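Local structure of GlcNAc-alpha-1,4-Gal-releasing endo-beta-galactosidase (Clostridium perfringens, 1UPS) at residues H55-P60 with K83-E88; M99-S104 with V151-D156; K103-N108 with D159-K164. The protein probably hydrolyses internal beta-galactosidic linkages in glycans to release GlcNAc-alpha-1,4-Gal, as a calcium-containing enzyme of glycoside hydrolase family 16. All blocks are in the same frame, centred on the assembly; numbering follows the deposited sequence.

Contact 1. Residues H55-P60 with K83-E88; sequences HWCKDP and KPWCPE
A disulfide between two loops, with a tryptophan laid against it, is the essence of the meeting of H55-P60 with K83-E88. The covalent part joins C57 SG to C86 SG at 2.1 Å and brings the two CA atoms of C57 and C86 to 5.6 Å. The half-cystines reach the bond differently: in C57 the sulfur stands beside its own backbone N and anti to the carbonyl carbon, whereas in C86 it is anti to the backbone N (chi1 -151°). The torsion about the S-S bond, -115°, is opened somewhat beyond a right angle.

The second kind of interaction is sulfur-aromatic. W85 holds its CG in the crowded position between N and C (chi1 75°), which swings the indole back over its own neighbour C86 and toward the bridge. C57 SG comes to 3.5 Å from W85 CZ3, approaching the six-membered ring obliquely.

The remainder is apolar. W56 presents its CB to C86 SG at 4.0 Å, and its CD1 meets W85 CH2 at 4.4 Å, edge against edge. No hydrogen bond links the segments; the indole N-H of W85 instead goes to D90, and that of W56 makes weak bonds to the carbonyls of I106 and H107.

The bridge is buried. It joins the loop between strands 30-36 and 66-70 to the connection after strand 73-78, where C86 takes the N-cap position of the short helix 87-90, which precedes strand 94-99.

Contact 2. Residues M99-S104 with V151-D156; sequences MSFDKS and VGMQDD
A Met-aromatic contact joins two chain segments leaving the ends of strands 94-99 and 145-152, in the six-stranded antiparallel sheet of this family 16 beta-sandwich. M153 folds back on itself, with chi2 and chi3 both near -60°, and so lays its thioether over F101. Its SD stands 4.1 Å from the centroid of the F101 ring, 25° off the ring normal, and displaced toward the rim on the CG side. M99 CB lies against the opposite face of the same ring, so the phenyl is held between two methionines. The far end of F101 is met by V151, whose CG2 touches CZ of F101 at 3.8 Å.

K103 spans the other half of the contact. Its chain runs extended from CB to CE, then bends at its last torsion. K103 CD rests on CE of M153 at 3.6 Å, the apolar stem being flanked by the same methyl that reaches F101 CB. Beyond the bend the charge has a long salt bridge to OD1 of D155, at 3.8 Å from K103 NZ, while D155 is engaged more strongly by R122. N158 OD1 provides another hydrogen bond to the ammonium. The grip across the segments is K103 NZ to M153 O, 2.8 Å, with the nitrogen almost on the line of the carbonyl bond, at a C=O...N angle of 170°.

Contact 3. Residues K103-N108 with D159-K164; sequences KSWIHN and DWFNSK
W160 and N108 both carry their CG anti to the backbone N (chi1 172° and -160°), and these extended side chains converge until the methylene of one lies on the indole of the other. N108 CB sits 3.3 Å from the centroid of the five-membered ring of W160, nearly above it: a close CH-pi contact. The amide beyond CB is turned steeply against the indole, and its ND2 passes W160 CD1 at 3.6 Å on the way to the T112 carbonyl, with which it bonds. On the backbone side, N108 N comes within 3.4 Å of W160 CZ3, so that both the side chain and the main chain of this residue press on the buried tryptophan.

Two tight turns meet here, a type II turn from K103 to I106 and a type I turn from W160 to S163, in the loops after strands 101-102 and 145-152 of the beta-sandwich. W105 occupies the third position of the first turn with a positive phi of 71°, and its CG, beside the backbone N, points the indole at the second loop. D159 CB lies 4.1 Å from the centroid of the W105 five-membered ring, over the face, in a second CH-pi contact, and W105 CE3 meets W160 CB at 3.9 Å. More loosely, the exposed F161 brings CE1 to 4.1 Å from W105 CZ3.

The carboxylate of D159 is directed away from the tryptophan and back into its own loop. Its OD1 accepts from N162 N, three residues on, in an Asx motif and also bonds T157; its OD2 receives the side-chain amide of N162 through the syn lone pair, in a bond of 2.9 Å to N162 ND2.

How the contacts relate
Following the chain from the N terminus, contact 1 closes first, enclosing the hairpin of strands 66-70 and 73-78 before either of the others opens. Contacts 2 and 3 then start from one continuous run that shares K103 and S104, and they close in the same order at 151-156 and 159-164, so they interleave rather than nest. Q154 and D156 of contact 2 probably hydrogen-bond to D159 and S163 of contact 3; the centres of contacts 2 and 3 lie about 8 Å apart. Contact 1 joins the group through H55, which bonds the I106 carbonyl. Together they tie loops that follow strands 94-99 and 145-152 of the six-stranded sheet to those beside the hairpin.

Contact 1. Residues H55-P60 with K83-E88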
# COMPACT_ATOMS: atom_id res chain seq x y z
N HIS A 55 -1.64 -21.94 -14.84
CA HIS A 55 -2.59 -21.93 -15.96
C HIS A 55 -2.07 -21.25 -17.23
O HIS A 55 -2.62 -21.47 -18.33
CB HIS A 55 -3.91 -21.29 -15.54
CG HIS A 55 -3.75 -19.95 -14.91
ND1 HIS A 55 -3.29 -19.79 -13.62
CD2 HIS A 55 -3.96 -18.70 -15.40
CE1 HIS A 55 -3.24 -18.50 -13.33
NE2 HIS A 55 -3.65 -17.82 -14.39
N TRP A 56 -1.02 -20.42 -17.11
CA TRP A 56 -0.47 -19.75 -18.31
C TRP A 56 0.51 -20.63 -19.10
O TRP A 56 0.83 -20.32 -20.23
CB TRP A 56 0.21 -18.41 -17.99
CG TRP A 56 -0.72 -17.39 -17.39
CD1 TRP A 56 -0.49 -16.64 -16.26
CD2 TRP A 56 -2.03 -17.03 -17.86
NE1 TRP A 56 -1.58 -15.83 -16.01
CE2 TRP A 56 -2.53 -16.04 -16.97
CE3 TRP A 56 -2.83 -17.43 -18.95
CZ2 TRP A 56 -3.81 -15.48 -17.12
CZ3 TRP A 56 -4.09 -16.86 -19.12
CH2 TRP A 56 -4.58 -15.89 -18.19
N CYS A 57 0.95 -21.74 -18.52
CA CYS A 57 2.08 -22.48 -19.06
C CYS A 57 1.65 -23.84 -19.60
O CYS A 57 0.99 -24.60 -18.89
CB CYS A 57 3.15 -22.63 -17.98
SG CYS A 57 3.34 -21.13 -16.96
N LYS A 58 2.03 -24.15 -20.84
CA LYS A 58 1.59 -25.40 -21.47
C LYS A 58 1.98 -26.58 -20.57
O LYS A 58 1.12 -27.40 -20.20
CB LYS A 58 2.15 -25.55 -22.89
N ASP A 59 3.25 -26.62 -20.20
CA ASP A 59 3.71 -27.51 -19.12
C ASP A 59 3.96 -26.74 -17.82
O ASP A 59 4.98 -26.03 -17.67
CB ASP A 59 4.94 -28.34 -19.50
CG ASP A 59 5.63 -28.96 -18.27
OD1 ASP A 59 6.88 -28.78 -18.13
OD2 ASP A 59 5.01 -29.60 -17.37
N PRO A 60 3.06 -26.92 -16.87
CA PRO A 60 3.11 -26.20 -15.59
C PRO A 60 4.26 -26.63 -14.66
O PRO A 60 4.52 -25.90 -13.71
CB PRO A 60 1.75 -26.52 -14.96
CG PRO A 60 1.40 -27.84 -15.53
CD PRO A 60 1.89 -27.82 -16.94
N LYS A 83 15.44 -22.89 -14.29
CA LYS A 83 14.93 -22.53 -15.63
C LYS A 83 13.84 -21.47 -15.56
O LYS A 83 13.22 -21.31 -14.51
CB LYS A 83 14.39 -23.77 -16.34
CG LYS A 83 15.46 -24.85 -16.54
CD LYS A 83 14.95 -25.90 -17.53
CE LYS A 83 16.09 -26.60 -18.24
NZ LYS A 83 16.88 -27.44 -17.30
N PRO A 84 13.58 -20.75 -16.66
CA PRO A 84 12.47 -19.78 -16.66
C PRO A 84 11.14 -20.43 -16.26
O PRO A 84 10.93 -21.60 -16.62
CB PRO A 84 12.41 -19.28 -18.12
CG PRO A 84 13.81 -19.52 -18.67
CD PRO A 84 14.33 -20.76 -17.93
N TRP A 85 10.27 -19.68 -15.57
CA TRP A 85 9.04 -20.28 -15.04
C TRP A 85 8.01 -20.58 -16.14
O TRP A 85 7.25 -21.54 -16.02
CB TRP A 85 8.44 -19.42 -13.91
CG TRP A 85 7.77 -18.19 -14.39
CD1 TRP A 85 8.36 -16.98 -14.68
CD2 TRP A 85 6.37 -18.03 -14.66
NE1 TRP A 85 7.41 -16.09 -15.12
CE2 TRP A 85 6.18 -16.70 -15.11
CE3 TRP A 85 5.25 -18.87 -14.53
CZ2 TRP A 85 4.91 -16.19 -15.45
CZ3 TRP A 85 3.99 -18.36 -14.87
CH2 TRP A 85 3.84 -17.04 -15.34
N CYS A 86 8.02 -19.81 -17.22
CA CYS A 86 6.98 -19.94 -18.27
C CYS A 86 7.50 -19.27 -19.56
O CYS A 86 7.00 -18.20 -19.91
CB CYS A 86 5.73 -19.20 -17.77
SG CYS A 86 4.04 -19.69 -18.26
N PRO A 87 8.48 -19.88 -20.24
CA PRO A 87 9.21 -19.19 -21.33
C PRO A 87 8.32 -18.71 -22.48
O PRO A 87 8.64 -17.71 -23.14
CB PRO A 87 10.19 -20.25 -21.85
CG PRO A 87 10.20 -21.36 -20.85
CD PRO A 87 8.98 -21.25 -20.02
N GLU A 88 7.20 -19.40 -22.72
CA GLU A 88 6.35 -19.03 -23.86
C GLU A 88 5.54 -17.74 -23.64
O GLU A 88 5.12 -17.11 -24.64
CB GLU A 88 5.47 -20.21 -24.29
CG GLU A 88 4.38 -20.56 -23.30

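Contact 2. Residues M99-S104 with V151-D156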
# COMPACT_ATOMS: atom_id res chain seq x y z
N MET A 99 1.32 -19.54 -3.97
CA MET A 99 0.08 -18.78 -4.11
C MET A 99 -0.99 -19.38 -3.22
O MET A 99 -0.98 -20.58 -3.01
CB MET A 99 -0.43 -18.81 -5.56
CG MET A 99 0.62 -18.51 -6.63
SD MET A 99 -0.11 -18.04 -8.21
CE MET A 99 -1.10 -19.57 -8.58
N SER A 100 -1.89 -18.55 -2.71
CA SER A 100 -2.99 -19.02 -1.85
C SER A 100 -4.25 -19.47 -2.63
O SER A 100 -5.34 -19.55 -2.07
CB SER A 100 -3.36 -17.94 -0.81
OG SER A 100 -4.11 -16.89 -1.41
N PHE A 101 -4.08 -19.77 -3.92
CA PHE A 101 -5.19 -20.16 -4.80
C PHE A 101 -4.61 -20.84 -6.04
O PHE A 101 -3.39 -20.80 -6.28
CB PHE A 101 -5.99 -18.91 -5.24
CG PHE A 101 -5.16 -17.96 -6.06
CD1 PHE A 101 -4.34 -17.03 -5.43
CD2 PHE A 101 -5.13 -18.07 -7.45
CE1 PHE A 101 -3.50 -16.18 -6.19
CE2 PHE A 101 -4.31 -17.22 -8.22
CZ PHE A 101 -3.50 -16.28 -7.58
N ASP A 102 -5.49 -21.44 -6.83
CA ASP A 102 -5.13 -22.01 -8.13
C ASP A 102 -6.41 -21.92 -8.93
O ASP A 102 -7.39 -22.59 -8.61
CB ASP A 102 -4.67 -23.45 -7.94
CG ASP A 102 -4.17 -24.11 -9.21
OD1 ASP A 102 -3.78 -25.31 -9.13
OD2 ASP A 102 -4.12 -23.53 -10.32
N LYS A 103 -6.42 -21.07 -9.96
CA LYS A 103 -7.68 -20.77 -10.64
C LYS A 103 -7.40 -20.32 -12.07
O LYS A 103 -6.47 -19.55 -12.30
CB LYS A 103 -8.46 -19.68 -9.86
CG LYS A 103 -9.90 -19.45 -10.37
CD LYS A 103 -10.68 -18.57 -9.39
CE LYS A 103 -12.16 -18.37 -9.78
NZ LYS A 103 -12.33 -17.29 -10.78
N SER A 104 -8.23 -20.79 -13.01
CA SER A 104 -8.09 -20.42 -14.42
C SER A 104 -8.14 -18.90 -14.62
O SER A 104 -8.85 -18.20 -13.91
CB SER A 104 -9.20 -21.06 -15.26
OG SER A 104 -9.02 -22.45 -15.41
N VAL A 151 -4.13 -10.36 -5.93
CA VAL A 151 -4.83 -10.19 -7.19
C VAL A 151 -6.30 -10.57 -7.01
O VAL A 151 -6.62 -11.46 -6.23
CB VAL A 151 -4.20 -11.04 -8.34
CG1 VAL A 151 -2.79 -10.52 -8.68
CG2 VAL A 151 -4.13 -12.56 -7.98
N GLY A 152 -7.18 -9.88 -7.73
CA GLY A 152 -8.58 -10.22 -7.73
C GLY A 152 -8.80 -11.65 -8.20
O GLY A 152 -8.07 -12.16 -9.08
N MET A 153 -9.80 -12.30 -7.62
CA MET A 153 -10.07 -13.70 -7.97
C MET A 153 -10.99 -13.84 -9.17
O MET A 153 -11.34 -14.97 -9.55
CB MET A 153 -10.63 -14.45 -6.76
CG MET A 153 -9.58 -14.69 -5.66
SD MET A 153 -8.13 -15.68 -6.16
CE MET A 153 -8.75 -17.03 -6.78
N GLN A 154 -11.41 -12.71 -9.76
CA GLN A 154 -12.16 -12.74 -11.02
C GLN A 154 -13.41 -13.61 -10.88
O GLN A 154 -13.79 -14.36 -11.78
CB GLN A 154 -11.24 -13.19 -12.19
CG GLN A 154 -10.11 -12.18 -12.45
CD GLN A 154 -8.96 -12.69 -13.32
OE1 GLN A 154 -7.80 -12.38 -13.04
NE2 GLN A 154 -9.27 -13.45 -14.37
N ASP A 155 -14.07 -13.47 -9.74
CA ASP A 155 -15.22 -14.33 -9.40
C ASP A 155 -16.49 -13.98 -10.16
O ASP A 155 -17.43 -14.80 -10.22
CB ASP A 155 -15.47 -14.28 -7.89
CG ASP A 155 -14.43 -15.05 -7.10
OD1 ASP A 155 -14.02 -16.16 -7.53
OD2 ASP A 155 -14.00 -14.61 -6.01
N ASP A 156 -16.53 -12.78 -10.74
CA ASP A 156 -17.69 -12.34 -11.52
C ASP A 156 -17.94 -13.22 -12.76
O ASP A 156 -19.03 -13.77 -12.93
CB ASP A 156 -17.63 -10.83 -11.88
CG ASP A 156 -16.32 -10.41 -12.55
OD1 ASP A 156 -16.27 -9.27 -13.08
OD2 ASP A 156 -15.30 -11.13 -12.57

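Contact 3. Residues K103-N108 with D159-K164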
# COMPACT_ATOMS: atom_id res chain seq x y z
N LYS A 103 -6.42 -21.07 -9.96
CA LYS A 103 -7.68 -20.77 -10.64
C LYS A 103 -7.40 -20.32 -12.07
O LYS A 103 -6.47 -19.55 -12.30
CB LYS A 103 -8.46 -19.68 -9.86
CG LYS A 103 -9.90 -19.45 -10.37
CD LYS A 103 -10.68 -18.57 -9.39
CE LYS A 103 -12.16 -18.37 -9.78
NZ LYS A 103 -12.33 -17.29 -10.78
N SER A 104 -8.23 -20.79 -13.01
CA SER A 104 -8.09 -20.42 -14.42
C SER A 104 -8.14 -18.90 -14.62
O SER A 104 -8.85 -18.20 -13.91
CB SER A 104 -9.20 -21.06 -15.26
OG SER A 104 -9.02 -22.45 -15.41
N TRP A 105 -7.39 -18.42 -15.62
CA TRP A 105 -7.47 -17.05 -16.13
C TRP A 105 -6.92 -15.94 -15.21
O TRP A 105 -6.90 -14.78 -15.61
CB TRP A 105 -8.91 -16.70 -16.55
CG TRP A 105 -9.38 -17.41 -17.79
CD1 TRP A 105 -10.33 -18.39 -17.86
CD2 TRP A 105 -8.95 -17.16 -19.12
NE1 TRP A 105 -10.50 -18.78 -19.17
CE2 TRP A 105 -9.67 -18.04 -19.97
CE3 TRP A 105 -8.02 -16.29 -19.70
CZ2 TRP A 105 -9.48 -18.07 -21.36
CZ3 TRP A 105 -7.83 -16.32 -21.09
CH2 TRP A 105 -8.56 -17.21 -21.90
N ILE A 106 -6.45 -16.30 -14.02
CA ILE A 106 -6.05 -15.25 -13.06
C ILE A 106 -4.81 -14.45 -13.49
O ILE A 106 -3.76 -15.03 -13.81
CB ILE A 106 -5.84 -15.83 -11.64
CG1 ILE A 106 -7.15 -16.44 -11.11
CG2 ILE A 106 -5.36 -14.69 -10.70
CD1 ILE A 106 -8.37 -15.45 -11.07
N HIS A 107 -4.94 -13.12 -13.48
CA HIS A 107 -3.80 -12.21 -13.67
C HIS A 107 -3.12 -12.41 -15.03
O HIS A 107 -1.96 -12.89 -15.13
CB HIS A 107 -2.78 -12.30 -12.52
CG HIS A 107 -1.72 -11.25 -12.59
ND1 HIS A 107 -1.99 -9.91 -12.42
CD2 HIS A 107 -0.39 -11.33 -12.85
CE1 HIS A 107 -0.88 -9.20 -12.59
NE2 HIS A 107 0.11 -10.05 -12.83
N ASN A 108 -3.86 -12.03 -16.06
CA ASN A 108 -3.41 -12.15 -17.45
C ASN A 108 -2.51 -10.98 -17.87
O ASN A 108 -2.89 -10.13 -18.68
CB ASN A 108 -4.61 -12.28 -18.39
CG ASN A 108 -4.23 -12.88 -19.73
OD1 ASN A 108 -3.04 -13.16 -19.96
ND2 ASN A 108 -5.22 -13.12 -20.60
N ASP A 159 -13.38 -15.64 -15.95
CA ASP A 159 -12.43 -15.53 -17.05
C ASP A 159 -11.63 -14.24 -16.86
O ASP A 159 -11.76 -13.61 -15.81
CB ASP A 159 -13.13 -15.66 -18.41
CG ASP A 159 -13.96 -14.44 -18.80
OD1 ASP A 159 -13.86 -13.34 -18.19
OD2 ASP A 159 -14.75 -14.52 -19.77
N TRP A 160 -10.80 -13.86 -17.85
CA TRP A 160 -10.07 -12.59 -17.78
C TRP A 160 -10.75 -11.48 -18.57
O TRP A 160 -11.04 -10.40 -18.05
CB TRP A 160 -8.61 -12.76 -18.28
CG TRP A 160 -7.87 -11.44 -18.40
CD1 TRP A 160 -7.66 -10.70 -19.54
CD2 TRP A 160 -7.26 -10.70 -17.33
NE1 TRP A 160 -6.96 -9.55 -19.25
CE2 TRP A 160 -6.69 -9.53 -17.90
CE3 TRP A 160 -7.14 -10.91 -15.95
CZ2 TRP A 160 -6.00 -8.58 -17.14
CZ3 TRP A 160 -6.44 -9.96 -15.18
CH2 TRP A 160 -5.89 -8.81 -15.78
N PHE A 161 -11.03 -11.74 -19.85
CA PHE A 161 -11.43 -10.66 -20.74
C PHE A 161 -12.77 -10.00 -20.40
O PHE A 161 -12.98 -8.80 -20.68
CB PHE A 161 -11.35 -11.12 -22.20
CG PHE A 161 -9.94 -11.33 -22.65
CD1 PHE A 161 -9.43 -12.61 -22.81
CD2 PHE A 161 -9.10 -10.24 -22.87
CE1 PHE A 161 -8.10 -12.81 -23.22
CE2 PHE A 161 -7.77 -10.43 -23.28
CZ PHE A 161 -7.28 -11.72 -23.44
N ASN A 162 -13.66 -10.75 -19.74
CA ASN A 162 -14.94 -10.18 -19.32
C ASN A 162 -15.01 -9.82 -17.84
O ASN A 162 -15.98 -9.21 -17.40
CB ASN A 162 -16.08 -11.10 -19.72
CG ASN A 162 -16.13 -11.33 -21.21
OD1 ASN A 162 -16.44 -10.41 -21.97
ND2 ASN A 162 -15.79 -12.54 -21.64
N SER A 163 -13.96 -10.14 -17.09
CA SER A 163 -13.91 -9.82 -15.67
C SER A 163 -13.57 -8.35 -15.43
O SER A 163 -12.72 -7.76 -16.15
CB SER A 163 -12.86 -10.69 -14.96
OG SER A 163 -12.87 -10.42 -13.56
N LYS A 164 -14.19 -7.78 -14.40
CA LYS A 164 -13.80 -6.47 -13.89
C LYS A 164 -13.19 -6.63 -12.47
O LYS A 164 -12.99 -5.64 -11.78
CB LYS A 164 -15.01 -5.54 -13.81
CG LYS A 164 -15.61 -5.12 -15.15